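Local coordinates for protein coenzyme A transferase (Yersinia pestis, PDB 3QLI) that probably transfers coenzyme A between carboxylic acids, passing through a covalent enzyme-CoA intermediate, at residues I141-H146 and Y165-A170; P246-C250 and N267-L273. All coordinates share one frame; numbering follows the deposited sequence.

Contact 1 of 2, residues I141-H146 and Y165-A170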
ATOM      1  N   ILE A 141      24.037  -7.002  -6.534  1.00 16.18           N
ATOM      2  CA  ILE A 141      25.102  -6.446  -5.707  1.00 14.65           C
ATOM      3  C   ILE A 141      26.386  -7.240  -5.896  1.00 15.32           C
ATOM      4  O   ILE A 141      26.416  -8.456  -5.716  1.00 13.07           O
ATOM      5  CB  ILE A 141      24.703  -6.428  -4.214  1.00 14.48           C
ATOM      6  CG1 ILE A 141      23.469  -5.536  -4.002  1.00 13.32           C
ATOM      7  CG2 ILE A 141      25.903  -5.998  -3.325  1.00 13.37           C
ATOM      8  CD1 ILE A 141      23.650  -4.066  -4.424  1.00 13.74           C
ATOM      9  N   ASP A 142      27.448  -6.553  -6.290  1.00 12.78           N
ATOM     10  CA  ASP A 142      28.728  -7.222  -6.502  1.00 13.44           C
ATOM     11  C   ASP A 142      29.519  -7.385  -5.199  1.00 13.81           C
ATOM     12  O   ASP A 142      30.150  -8.417  -4.969  1.00 14.28           O
ATOM     13  CB  ASP A 142      29.527  -6.463  -7.565  1.00 12.93           C
ATOM     14  CG  ASP A 142      28.758  -6.348  -8.870  1.00 15.28           C
ATOM     15  OD1 ASP A 142      28.653  -7.376  -9.562  1.00 16.43           O
ATOM     16  OD2 ASP A 142      28.242  -5.252  -9.194  1.00 16.75           O
ATOM     17  N   THR A 143      29.472  -6.368  -4.349  1.00 12.91           N
ATOM     18  CA  THR A 143      30.181  -6.402  -3.067  1.00 12.60           C
ATOM     19  C   THR A 143      29.268  -5.914  -1.961  1.00 11.59           C
ATOM     20  O   THR A 143      28.602  -4.880  -2.106  1.00 12.94           O
ATOM     21  CB  THR A 143      31.437  -5.494  -3.067  1.00 16.42           C
ATOM     22  OG1 THR A 143      32.315  -5.881  -4.131  1.00 17.22           O
ATOM     23  CG2 THR A 143      32.185  -5.634  -1.735  1.00 12.45           C
ATOM     24  N   PHE A 144      29.225  -6.673  -0.867  1.00 11.52           N
ATOM     25  CA  PHE A 144      28.496  -6.264   0.324  1.00 11.95           C
ATOM     26  C   PHE A 144      29.457  -6.189   1.518  1.00 13.30           C
ATOM     27  O   PHE A 144      30.285  -7.086   1.698  1.00 13.73           O
ATOM     28  CB  PHE A 144      27.351  -7.241   0.620  1.00 11.92           C
ATOM     29  CG  PHE A 144      26.407  -6.746   1.676  1.00 11.65           C
ATOM     30  CD1 PHE A 144      25.601  -5.639   1.433  1.00 10.84           C
ATOM     31  CD2 PHE A 144      26.331  -7.372   2.916  1.00 10.84           C
ATOM     32  CE1 PHE A 144      24.735  -5.164   2.399  1.00 12.09           C
ATOM     33  CE2 PHE A 144      25.463  -6.886   3.904  1.00 12.11           C
ATOM     34  CZ  PHE A 144      24.669  -5.793   3.647  1.00 10.96           C
ATOM     35  N   MET A 145      29.362  -5.109   2.300  1.00 10.13           N
ATOM     36  CA  MET A 145      30.224  -4.916   3.473  1.00 13.20           C
ATOM     37  C   MET A 145      29.359  -4.641   4.704  1.00 13.09           C
ATOM     38  O   MET A 145      28.415  -3.852   4.639  1.00 12.07           O
ATOM     39  CB  MET A 145      31.215  -3.753   3.230  1.00 12.12           C
ATOM     40  CG  MET A 145      31.864  -3.814   1.834  1.00 15.22           C
ATOM     41  SD  MET A 145      33.430  -2.902   1.679  1.00 18.08           S
ATOM     42  CE  MET A 145      32.823  -1.249   1.988  1.00 14.52           C
ATOM     43  N   HIS A 146      29.686  -5.278   5.826  1.00 10.80           N
ATOM     44  CA  HIS A 146      28.859  -5.186   7.039  1.00 12.78           C
ATOM     45  C   HIS A 146      29.771  -5.449   8.251  1.00 12.11           C
ATOM     46  O   HIS A 146      30.638  -6.334   8.199  1.00 12.58           O
ATOM     47  CB  HIS A 146      27.744  -6.244   6.952  1.00 11.76           C
ATOM     48  CG  HIS A 146      26.556  -6.007   7.847  1.00 15.78           C
ATOM     49  ND1 HIS A 146      26.587  -6.203   9.215  1.00 13.20           N
ATOM     50  CD2 HIS A 146      25.274  -5.688   7.547  1.00 12.31           C
ATOM     51  CE1 HIS A 146      25.384  -5.969   9.721  1.00 13.97           C
ATOM     52  NE2 HIS A 146      24.568  -5.651   8.730  1.00 14.64           N
ATOM     53  N   TYR A 165      17.767  -6.218   5.054  1.00 10.13           N
ATOM     54  CA  TYR A 165      18.089  -6.800   3.760  1.00 10.34           C
ATOM     55  C   TYR A 165      19.509  -7.358   3.802  1.00 13.27           C
ATOM     56  O   TYR A 165      19.945  -8.047   2.883  1.00 11.76           O
ATOM     57  CB  TYR A 165      18.006  -5.737   2.667  1.00 10.87           C
ATOM     58  CG  TYR A 165      18.908  -4.544   2.908  1.00 12.97           C
ATOM     59  CD1 TYR A 165      20.255  -4.586   2.570  1.00 12.36           C
ATOM     60  CD2 TYR A 165      18.413  -3.379   3.477  1.00 14.13           C
ATOM     61  CE1 TYR A 165      21.082  -3.500   2.790  1.00 13.69           C
ATOM     62  CE2 TYR A 165      19.231  -2.289   3.703  1.00 13.66           C
ATOM     63  CZ  TYR A 165      20.565  -2.353   3.358  1.00 15.04           C
ATOM     64  OH  TYR A 165      21.379  -1.267   3.581  1.00 12.47           O
ATOM     65  N   SER A 166      20.222  -7.057   4.884  1.00 11.22           N
ATOM     66  CA  SER A 166      21.609  -7.480   5.041  1.00 12.25           C
ATOM     67  C   SER A 166      21.793  -8.994   5.065  1.00 13.54           C
ATOM     68  O   SER A 166      22.731  -9.517   4.472  1.00 12.49           O
ATOM     69  CB  SER A 166      22.216  -6.861   6.305  1.00 11.75           C
ATOM     70  OG  SER A 166      22.358  -5.459   6.172  1.00 12.75           O
ATOM     71  N   SER A 167      20.901  -9.697   5.749  1.00 12.51           N
ATOM     72  CA  SER A 167      21.011 -11.158   5.824  1.00 12.58           C
ATOM     73  C   SER A 167      20.851 -11.846   4.465  1.00 14.52           C
ATOM     74  O   SER A 167      21.415 -12.920   4.230  1.00 14.49           O
ATOM     75  CB  SER A 167      20.021 -11.737   6.850  1.00 12.17           C
ATOM     76  OG  SER A 167      18.682 -11.455   6.476  1.00 14.62           O
ATOM     77  N   ARG A 168      20.081 -11.239   3.570  1.00 11.57           N
ATOM     78  CA  ARG A 168      19.980 -11.744   2.198  1.00 13.40           C
ATOM     79  C   ARG A 168      21.192 -11.354   1.338  1.00 13.84           C
ATOM     80  O   ARG A 168      21.772 -12.188   0.630  1.00 12.92           O
ATOM     81  CB  ARG A 168      18.705 -11.210   1.529  1.00 13.53           C
ATOM     82  CG  ARG A 168      18.629 -11.442   0.011  1.00 17.28           C
ATOM     83  CD  ARG A 168      18.497 -12.915  -0.326  1.00 19.27           C
ATOM     84  NE  ARG A 168      18.431 -13.157  -1.775  1.00 22.24           N
ATOM     85  CZ  ARG A 168      17.325 -13.065  -2.509  1.00 21.18           C
ATOM     86  NH1 ARG A 168      16.171 -12.716  -1.948  1.00 21.92           N
ATOM     87  NH2 ARG A 168      17.378 -13.305  -3.816  1.00 20.71           N
ATOM     88  N   ILE A 169      21.568 -10.082   1.390  1.00 12.87           N
ATOM     89  CA  ILE A 169      22.581  -9.587   0.463  1.00 13.04           C
ATOM     90  C   ILE A 169      23.967 -10.105   0.840  1.00 14.36           C
ATOM     91  O   ILE A 169      24.823 -10.247  -0.029  1.00 15.21           O
ATOM     92  CB  ILE A 169      22.589  -8.054   0.361  1.00 12.59           C
ATOM     93  CG1 ILE A 169      21.199  -7.554  -0.043  1.00 13.54           C
ATOM     94  CG2 ILE A 169      23.653  -7.592  -0.656  1.00 13.90           C
ATOM     95  CD1 ILE A 169      20.630  -8.277  -1.276  1.00 15.75           C
ATOM     96  N   ALA A 170      24.182 -10.397   2.126  1.00 13.07           N
ATOM     97  CA  ALA A 170      25.447 -11.005   2.570  1.00 14.57           C
ATOM     98  C   ALA A 170      25.676 -12.324   1.848  1.00 16.15           C
ATOM     99  O   ALA A 170      26.817 -12.714   1.569  1.00 16.71           O
ATOM    100  CB  ALA A 170      25.454 -11.218   4.087  1.00 16.03           C
TER
HETATM  101  O   HOH W   1      22.350  -3.613   8.810  1.00 15.65           O

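Contact 2 of 2, residues P246-C250 and N267-L273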
ATOM      1  N   PRO A 246       8.593   7.950  21.563  1.00 29.82           N
ATOM      2  CA  PRO A 246       8.545   6.514  21.878  1.00 25.70           C
ATOM      3  C   PRO A 246       9.165   6.163  23.238  1.00 26.67           C
ATOM      4  O   PRO A 246       8.604   5.345  23.964  1.00 25.63           O
ATOM      5  CB  PRO A 246       9.334   5.862  20.725  1.00 26.44           C
ATOM      6  CG  PRO A 246       9.890   7.003  19.897  1.00 28.59           C
ATOM      7  CD  PRO A 246       9.024   8.196  20.177  1.00 29.94           C
ATOM      8  N   ASN A 247      10.298   6.763  23.589  1.00 25.25           N
ATOM      9  CA  ASN A 247      10.863   6.531  24.914  1.00 27.42           C
ATOM     10  C   ASN A 247       9.868   6.883  26.021  1.00 27.70           C
ATOM     11  O   ASN A 247       9.760   6.176  27.026  1.00 25.17           O
ATOM     12  CB  ASN A 247      12.164   7.314  25.097  1.00 31.13           C
ATOM     13  CG  ASN A 247      13.315   6.727  24.294  1.00 38.10           C
ATOM     14  OD1 ASN A 247      13.152   5.731  23.578  1.00 39.28           O
ATOM     15  ND2 ASN A 247      14.486   7.350  24.398  1.00 42.12           N
ATOM     16  N   LEU A 248       9.140   7.978  25.831  1.00 25.13           N
ATOM     17  CA  LEU A 248       8.167   8.432  26.824  1.00 24.30           C
ATOM     18  C   LEU A 248       6.964   7.509  26.868  1.00 24.11           C
ATOM     19  O   LEU A 248       6.416   7.228  27.937  1.00 23.27           O
ATOM     20  CB  LEU A 248       7.688   9.850  26.502  1.00 26.23           C
ATOM     21  CG  LEU A 248       8.127  10.987  27.424  1.00 31.07           C
ATOM     22  CD1 LEU A 248       9.637  11.103  27.443  1.00 36.04           C
ATOM     23  CD2 LEU A 248       7.494  12.298  26.981  1.00 30.07           C
ATOM     24  N   VAL A 249       6.526   7.061  25.694  1.00 22.60           N
ATOM     25  CA  VAL A 249       5.428   6.107  25.630  1.00 19.52           C
ATOM     26  C   VAL A 249       5.809   4.844  26.400  1.00 22.14           C
ATOM     27  O   VAL A 249       5.071   4.387  27.273  1.00 22.93           O
ATOM     28  CB  VAL A 249       5.073   5.765  24.172  1.00 24.25           C
ATOM     29  CG1 VAL A 249       4.059   4.625  24.117  1.00 19.67           C
ATOM     30  CG2 VAL A 249       4.545   7.009  23.460  1.00 22.64           C
ATOM     31  N   CYS A 250       6.978   4.290  26.087  1.00 22.14           N
ATOM     32  CA  CYS A 250       7.470   3.119  26.810  1.00 22.31           C
ATOM     33  C   CYS A 250       7.541   3.361  28.312  1.00 22.66           C
ATOM     34  O   CYS A 250       7.280   2.454  29.105  1.00 24.71           O
ATOM     35  CB  CYS A 250       8.838   2.703  26.280  1.00 22.02           C
ATOM     36  SG  CYS A 250       8.739   2.071  24.600  1.00 22.57           S
ATOM     37  N   ASN A 267      14.443  -0.080  19.549  1.00 15.58           N
ATOM     38  CA  ASN A 267      14.932   1.157  20.165  1.00 17.74           C
ATOM     39  C   ASN A 267      15.126   0.997  21.676  1.00 17.76           C
ATOM     40  O   ASN A 267      14.655   0.022  22.269  1.00 16.65           O
ATOM     41  CB  ASN A 267      13.973   2.322  19.879  1.00 19.53           C
ATOM     42  CG  ASN A 267      12.614   2.137  20.540  1.00 24.90           C
ATOM     43  OD1 ASN A 267      12.376   1.148  21.228  1.00 28.70           O
ATOM     44  ND2 ASN A 267      11.719   3.103  20.345  1.00 36.52           N
ATOM     45  N   PRO A 268      15.828   1.947  22.304  1.00 17.82           N
ATOM     46  CA  PRO A 268      16.081   1.833  23.748  1.00 17.14           C
ATOM     47  C   PRO A 268      14.809   1.738  24.610  1.00 19.71           C
ATOM     48  O   PRO A 268      14.815   1.039  25.624  1.00 20.68           O
ATOM     49  CB  PRO A 268      16.853   3.118  24.060  1.00 19.50           C
ATOM     50  CG  PRO A 268      17.627   3.379  22.762  1.00 17.93           C
ATOM     51  CD  PRO A 268      16.631   3.016  21.677  1.00 19.30           C
ATOM     52  N   GLY A 269      13.742   2.417  24.216  1.00 19.00           N
ATOM     53  CA  GLY A 269      12.490   2.338  24.956  1.00 18.84           C
ATOM     54  C   GLY A 269      11.915   0.934  24.999  1.00 20.03           C
ATOM     55  O   GLY A 269      11.501   0.452  26.058  1.00 19.65           O
ATOM     56  N   LEU A 270      11.882   0.267  23.843  1.00 16.92           N
ATOM     57  CA  LEU A 270      11.361  -1.089  23.782  1.00 17.27           C
ATOM     58  C   LEU A 270      12.237  -2.034  24.587  1.00 16.81           C
ATOM     59  O   LEU A 270      11.743  -2.946  25.249  1.00 17.83           O
ATOM     60  CB  LEU A 270      11.256  -1.575  22.326  1.00 15.72           C
ATOM     61  CG  LEU A 270      10.081  -1.014  21.518  1.00 17.74           C
ATOM     62  CD1 LEU A 270      10.103  -1.529  20.079  1.00 20.26           C
ATOM     63  CD2 LEU A 270       8.741  -1.334  22.208  1.00 17.88           C
ATOM     64  N   VAL A 271      13.544  -1.821  24.530  1.00 17.18           N
ATOM     65  CA  VAL A 271      14.456  -2.712  25.225  1.00 15.99           C
ATOM     66  C   VAL A 271      14.282  -2.530  26.728  1.00 18.38           C
ATOM     67  O   VAL A 271      14.425  -3.482  27.504  1.00 20.81           O
ATOM     68  CB  VAL A 271      15.909  -2.455  24.797  1.00 18.88           C
ATOM     69  CG1 VAL A 271      16.876  -3.131  25.764  1.00 21.66           C
ATOM     70  CG2 VAL A 271      16.121  -2.956  23.371  1.00 18.20           C
ATOM     71  N   ASP A 272      13.942  -1.312  27.143  1.00 16.99           N
ATOM     72  CA  ASP A 272      13.674  -1.067  28.572  1.00 21.43           C
ATOM     73  C   ASP A 272      12.492  -1.919  29.058  1.00 22.12           C
ATOM     74  O   ASP A 272      12.529  -2.501  30.154  1.00 20.41           O
ATOM     75  CB  ASP A 272      13.416   0.422  28.821  1.00 20.53           C
ATOM     76  CG  ASP A 272      13.230   0.744  30.290  1.00 28.81           C
ATOM     77  OD1 ASP A 272      14.226   0.688  31.044  1.00 31.68           O
ATOM     78  OD2 ASP A 272      12.091   1.063  30.687  1.00 32.96           O
ATOM     79  N   LEU A 273      11.446  -2.013  28.233  1.00 19.18           N
ATOM     80  CA  LEU A 273      10.284  -2.817  28.590  1.00 17.51           C
ATOM     81  C   LEU A 273      10.633  -4.306  28.657  1.00 19.72           C
ATOM     82  O   LEU A 273      10.089  -5.042  29.484  1.00 19.07           O
ATOM     83  CB  LEU A 273       9.122  -2.564  27.629  1.00 20.67           C
ATOM     84  CG  LEU A 273       8.606  -1.120  27.583  1.00 20.22           C
ATOM     85  CD1 LEU A 273       7.483  -0.999  26.550  1.00 19.24           C
ATOM     86  CD2 LEU A 273       8.124  -0.673  28.960  1.00 20.57           C
TER

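Contact 1 of 2, residues I141-H146 and Y165-A170
F144 reaches from its strand into segment 165-170, the beginning of helix 166-172, and its ring carries most of the meeting. CB lies 3.9 Å from I169 CG2. CG stands anti to the backbone N (chi1 -169°), which sends the ring out from the strand to the helix. CD1 is 3.5 Å from I169 CG2, and I169 CB rides over one face of the ring as a CH-pi contact, 4.1 Å from its centroid. CD2 passes A170 CA at 3.8 Å, CE1 comes obliquely to the ring edge of Y165, CE2 lies by the S166 backbone O, and CZ ends 3.4 Å from S166 OG, which sits near the ring plane. The strand belongs to the parallel sheet of the N-terminal domain; with helix 166-172 packed on it and the neighbouring parallel strand 175-180 it forms a beta-alpha-beta crossover, the short strand 156-158 intervening. Helix 131-139 backs I169. H146 lays its ring edge against S166 OG, CD2 at 3.2 Å. A water lies 3.0 Å from H146 NE2 and donates to S166 OG, which also bonds D164. The I141 and I169 side chains cross at about a right angle, CG2 to CG2 3.8 Å.

Contact 2 of 2, residues P246-C250 and N267-L273
C250 drives its sulfur against the backbone of G269, with SG 3.4 Å from G269 C and CB close to the same carbonyl's oxygen. The thiol is anti to its own carbonyl carbon (chi1 -68°), beside the backbone N, and this places it at the first turn of helix 268-273. Having no side chain, G269 lets the two backbones close in: N247 CA and G269 CA are 4.5 Å apart. L273 comes in beside G269, roughly at right angles to it as seen from the sulfur. Its CD1 is 3.8 Å from C250 SG, while CD2 lies against the backbone, 3.2 Å from C250 O, a tight contact. L270 adds a looser methyl, CD2, to the sulfur's surroundings. At the amino end, N247 OD1 comes to 3.4 Å from G269 N, and P246 CB meets the side-chain nitrogen ND2 of N267.

Behind these contacts, N267 stands at the start of the second helix. As its N-cap, it accepts from L270 N through OD1 at 2.8 Å. The N-H...O angle is 160°, with the donor tilted from the carbonyl plane. The same amide spends ND2 on a weak hydrogen bond to G241 O, next to V242, a residue seen to bind CoA. The two helix segments run nearly parallel, at 16°, with axes 8.4 Å apart. Helix 244-252 follows strand 237-240 of the second sheet, and helix 268-276 comes after edge strand 260-261 and the short strand 265-266; M240 of strand 237-240 touches P246, C250 and N267 alike. Across the interface the grip is therefore mostly van der Waals contact of sulfur and methyls with backbone, while the N267 cap adds a directional bond that helps define the start of the second helix.

Contact 1 and contact 2 sit on opposite sides of the chain's centre, contact 1 on the first sheet, contact 2 between two helices that lie against the second, with centres 29 Å apart and nearest atoms about 16 Å apart. The CoA sites relate them. In contact 1, the side chain of Y165 is about 7 Å from that of E76 and about 9 Å from that of E264, the glutamate seen covalently bound to CoA. In contact 2, the N267 side chain lies about 4 Å from that of V242, and the N247 side chain about 6 Å from that of A244, both seen to bind a second CoA. No CoA is bound to this chain.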